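Local coordinates for BepE protein (Bartonella henselae str. Houston-1, PDB 4YK3), which is a Bartonella effector whose BID domain, the part present here, probably serves as part of the signal for its translocation into host cells by type IV secretion, at residues S52-E57 against T81-L86. Numbering follows the deposited sequence.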
ATOM      1  N   SER A  52      -2.217   2.018  11.674  1.00 41.14           N
ATOM      2  CA  SER A  52      -1.397   1.371  10.655  1.00 39.75           C
ATOM      3  C   SER A  52      -2.179   0.371   9.814  1.00 38.35           C
ATOM      4  O   SER A  52      -1.733  -0.020   8.734  1.00 41.76           O
ATOM      5  CB  SER A  52      -0.209   0.672  11.310  1.00 43.05           C
ATOM      6  OG  SER A  52      -0.672  -0.384  12.116  1.00 55.76           O
ATOM      7  N   ASP A  53      -3.345  -0.040  10.306  1.00 35.95           N
ATOM      8  CA  ASP A  53      -4.098  -1.117   9.675  1.00 44.68           C
ATOM      9  C   ASP A  53      -5.121  -0.664   8.643  1.00 41.73           C
ATOM     10  O   ASP A  53      -5.784  -1.485   8.005  1.00 42.19           O
ATOM     11  CB  ASP A  53      -4.812  -1.938  10.751  1.00 49.79           C
ATOM     12  CG  ASP A  53      -3.845  -2.743  11.597  1.00 64.97           C
ATOM     13  OD1 ASP A  53      -2.658  -2.843  11.210  1.00 66.36           O
ATOM     14  OD2 ASP A  53      -4.266  -3.263  12.651  1.00 81.40           O
ATOM     15  N   VAL A  54      -5.241   0.642   8.474  1.00 35.80           N
ATOM     16  CA  VAL A  54      -6.347   1.210   7.721  1.00 38.49           C
ATOM     17  C   VAL A  54      -6.419   0.680   6.282  1.00 38.60           C
ATOM     18  O   VAL A  54      -7.499   0.453   5.749  1.00 37.62           O
ATOM     19  CB  VAL A  54      -6.248   2.741   7.757  1.00 40.16           C
ATOM     20  CG1 VAL A  54      -7.143   3.320   6.761  1.00 48.01           C
ATOM     21  CG2 VAL A  54      -6.629   3.228   9.132  1.00 42.61           C
ATOM     22  N   LEU A  55      -5.268   0.446   5.663  1.00 36.39           N
ATOM     23  CA  LEU A  55      -5.263  -0.057   4.297  1.00 32.46           C
ATOM     24  C   LEU A  55      -4.916  -1.546   4.191  1.00 38.72           C
ATOM     25  O   LEU A  55      -4.708  -2.071   3.085  1.00 40.95           O
ATOM     26  CB  LEU A  55      -4.280   0.764   3.454  1.00 33.06           C
ATOM     27  CG  LEU A  55      -4.763   2.166   3.097  1.00 33.58           C
ATOM     28  CD1 LEU A  55      -3.729   2.882   2.248  1.00 27.67           C
ATOM     29  CD2 LEU A  55      -6.091   2.079   2.363  1.00 30.10           C
ATOM     30  N   LYS A  56      -4.839  -2.236   5.321  1.00 48.33           N
ATOM     31  CA  LYS A  56      -4.379  -3.625   5.280  1.00 56.44           C
ATOM     32  C   LYS A  56      -5.267  -4.527   4.423  1.00 55.53           C
ATOM     33  O   LYS A  56      -4.771  -5.281   3.562  1.00 53.09           O
ATOM     34  CB  LYS A  56      -4.276  -4.192   6.688  1.00 62.44           C
ATOM     35  CG  LYS A  56      -3.010  -3.760   7.407  1.00 63.47           C
ATOM     36  CD  LYS A  56      -2.814  -4.621   8.628  1.00 66.01           C
ATOM     37  CE  LYS A  56      -2.875  -6.069   8.243  1.00 61.98           C
ATOM     38  NZ  LYS A  56      -2.475  -6.956   9.377  1.00 77.06           N
ATOM     39  N   GLU A  57      -6.568  -4.433   4.652  1.00 51.63           N
ATOM     40  CA  GLU A  57      -7.545  -5.223   3.914  1.00 54.99           C
ATOM     41  C   GLU A  57      -7.476  -4.960   2.404  1.00 59.31           C
ATOM     42  O   GLU A  57      -7.438  -5.894   1.596  1.00 56.91           O
ATOM     43  CB  GLU A  57      -8.946  -4.926   4.441  1.00 66.44           C
ATOM     44  CG  GLU A  57     -10.050  -5.792   3.870  1.00 69.52           C
ATOM     45  CD  GLU A  57     -11.324  -5.698   4.694  1.00 77.36           C
ATOM     46  OE1 GLU A  57     -11.882  -4.583   4.817  1.00 77.45           O
ATOM     47  OE2 GLU A  57     -11.749  -6.737   5.241  1.00 85.55           O
ATOM     48  N   THR A  81      -9.172  11.359   2.785  1.00 25.99           N
ATOM     49  CA  THR A  81     -10.108  11.269   3.901  1.00 28.48           C
ATOM     50  C   THR A  81     -11.306  10.361   3.603  1.00 34.76           C
ATOM     51  O   THR A  81     -12.139  10.116   4.481  1.00 38.10           O
ATOM     52  CB  THR A  81     -10.629  12.663   4.343  1.00 28.32           C
ATOM     53  OG1 THR A  81     -11.296  13.313   3.267  1.00 31.70           O
ATOM     54  CG2 THR A  81      -9.491  13.543   4.841  1.00 37.51           C
ATOM     55  N   SER A  82     -11.391   9.848   2.382  1.00 32.31           N
ATOM     56  CA  SER A  82     -12.412   8.849   2.056  1.00 35.18           C
ATOM     57  C   SER A  82     -12.063   7.514   2.702  1.00 31.48           C
ATOM     58  O   SER A  82     -12.863   6.611   2.750  1.00 40.57           O
ATOM     59  CB  SER A  82     -12.529   8.656   0.549  1.00 39.30           C
ATOM     60  OG  SER A  82     -11.413   7.919   0.069  1.00 36.30           O
ATOM     61  N   VAL A  83     -10.840   7.414   3.195  1.00 34.32           N
ATOM     62  CA  VAL A  83     -10.334   6.183   3.751  1.00 36.82           C
ATOM     63  C   VAL A  83     -10.419   6.198   5.285  1.00 32.38           C
ATOM     64  O   VAL A  83     -10.809   5.212   5.907  1.00 29.89           O
ATOM     65  CB  VAL A  83      -8.875   5.957   3.241  1.00 41.30           C
ATOM     66  CG1 VAL A  83      -8.141   5.038   4.111  1.00 34.28           C
ATOM     67  CG2 VAL A  83      -8.890   5.433   1.816  1.00 41.92           C
ATOM     68  N   HIS A  84     -10.086   7.328   5.889  1.00 27.25           N
ATOM     69  CA  HIS A  84      -9.967   7.429   7.344  1.00 31.54           C
ATOM     70  C   HIS A  84      -9.727   8.901   7.640  1.00 32.76           C
ATOM     71  O   HIS A  84      -9.291   9.638   6.750  1.00 28.96           O
ATOM     72  CB  HIS A  84      -8.806   6.551   7.867  1.00 28.42           C
ATOM     73  CG  HIS A  84      -8.776   6.391   9.353  1.00 27.54           C
ATOM     74  ND1 HIS A  84      -8.260   7.354  10.199  1.00 29.10           N
ATOM     75  CD2 HIS A  84      -9.159   5.362  10.146  1.00 29.05           C
ATOM     76  CE1 HIS A  84      -8.365   6.937  11.451  1.00 30.46           C
ATOM     77  NE2 HIS A  84      -8.911   5.735  11.446  1.00 32.31           N
ATOM     78  N   LYS A  85     -10.013   9.349   8.859  1.00 32.79           N
ATOM     79  CA  LYS A  85      -9.711  10.737   9.204  1.00 35.01           C
ATOM     80  C   LYS A  85      -8.199  10.917   9.411  1.00 34.75           C
ATOM     81  O   LYS A  85      -7.466   9.973   9.766  1.00 26.41           O
ATOM     82  CB  LYS A  85     -10.487  11.195  10.454  1.00 38.78           C
ATOM     83  CG  LYS A  85      -9.782  10.968  11.778  1.00 47.36           C
ATOM     84  CD  LYS A  85     -10.511  11.668  12.944  1.00 42.68           C
ATOM     85  CE  LYS A  85      -9.658  11.647  14.208  1.00 49.88           C
ATOM     86  NZ  LYS A  85      -8.359  12.420  14.058  1.00 46.82           N
ATOM     87  N   LEU A  86      -7.733  12.131   9.148  1.00 26.71           N
ATOM     88  CA  LEU A  86      -6.325  12.473   9.356  1.00 29.55           C
ATOM     89  C   LEU A  86      -6.008  12.459  10.831  1.00 26.04           C
ATOM     90  O   LEU A  86      -6.802  12.925  11.620  1.00 30.31           O
ATOM     91  CB  LEU A  86      -6.011  13.859   8.779  1.00 30.73           C
ATOM     92  CG  LEU A  86      -6.290  13.940   7.282  1.00 34.70           C
ATOM     93  CD1 LEU A  86      -6.002  15.347   6.776  1.00 39.48           C
ATOM     94  CD2 LEU A  86      -5.445  12.880   6.574  1.00 29.77           C
TER
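Val54 and His84 mark the nearest approach of two connecting segments, their CA atoms 7.2 Å apart. Residues 52-57 run into helix 56-64, with Leu55 at its N-cap position, while 81-86 leave a 3-10 turn and extend toward strand 90-91. At this separation side chains, not backbones, meet, and the contact rests on van der Waals packing. Val54 is its hub, and its branching at CB lets one short residue serve two neighbours. Val54 CG1, anti to the backbone N (chi1 167°), presses obliquely on Val83 CG1 at 3.3 Å, tighter than usual for two methyls. Val54 CG2 comes obliquely against the His84 imidazole, nearest its CD2 at 3.5 Å. That ring suits a partly exposed place, since it can pack against a methyl while His84 ND1 donates to Lys85 O at 2.8 Å, nearly straight (164°) and close to the ring plane, which should hold the ring's rotation. The end of the longer Leu55 side chain bends nearer to Val83, Leu55 CD2 lying 4.0 Å from Val83 CG1. The contact thus joins the entry of helix 56-64 to the loop between helix 69-78 and strand 90-91, in the BID domain's four-helix bundle. Leu55 and Val83 both also pack on helices 32-49 and 69-78.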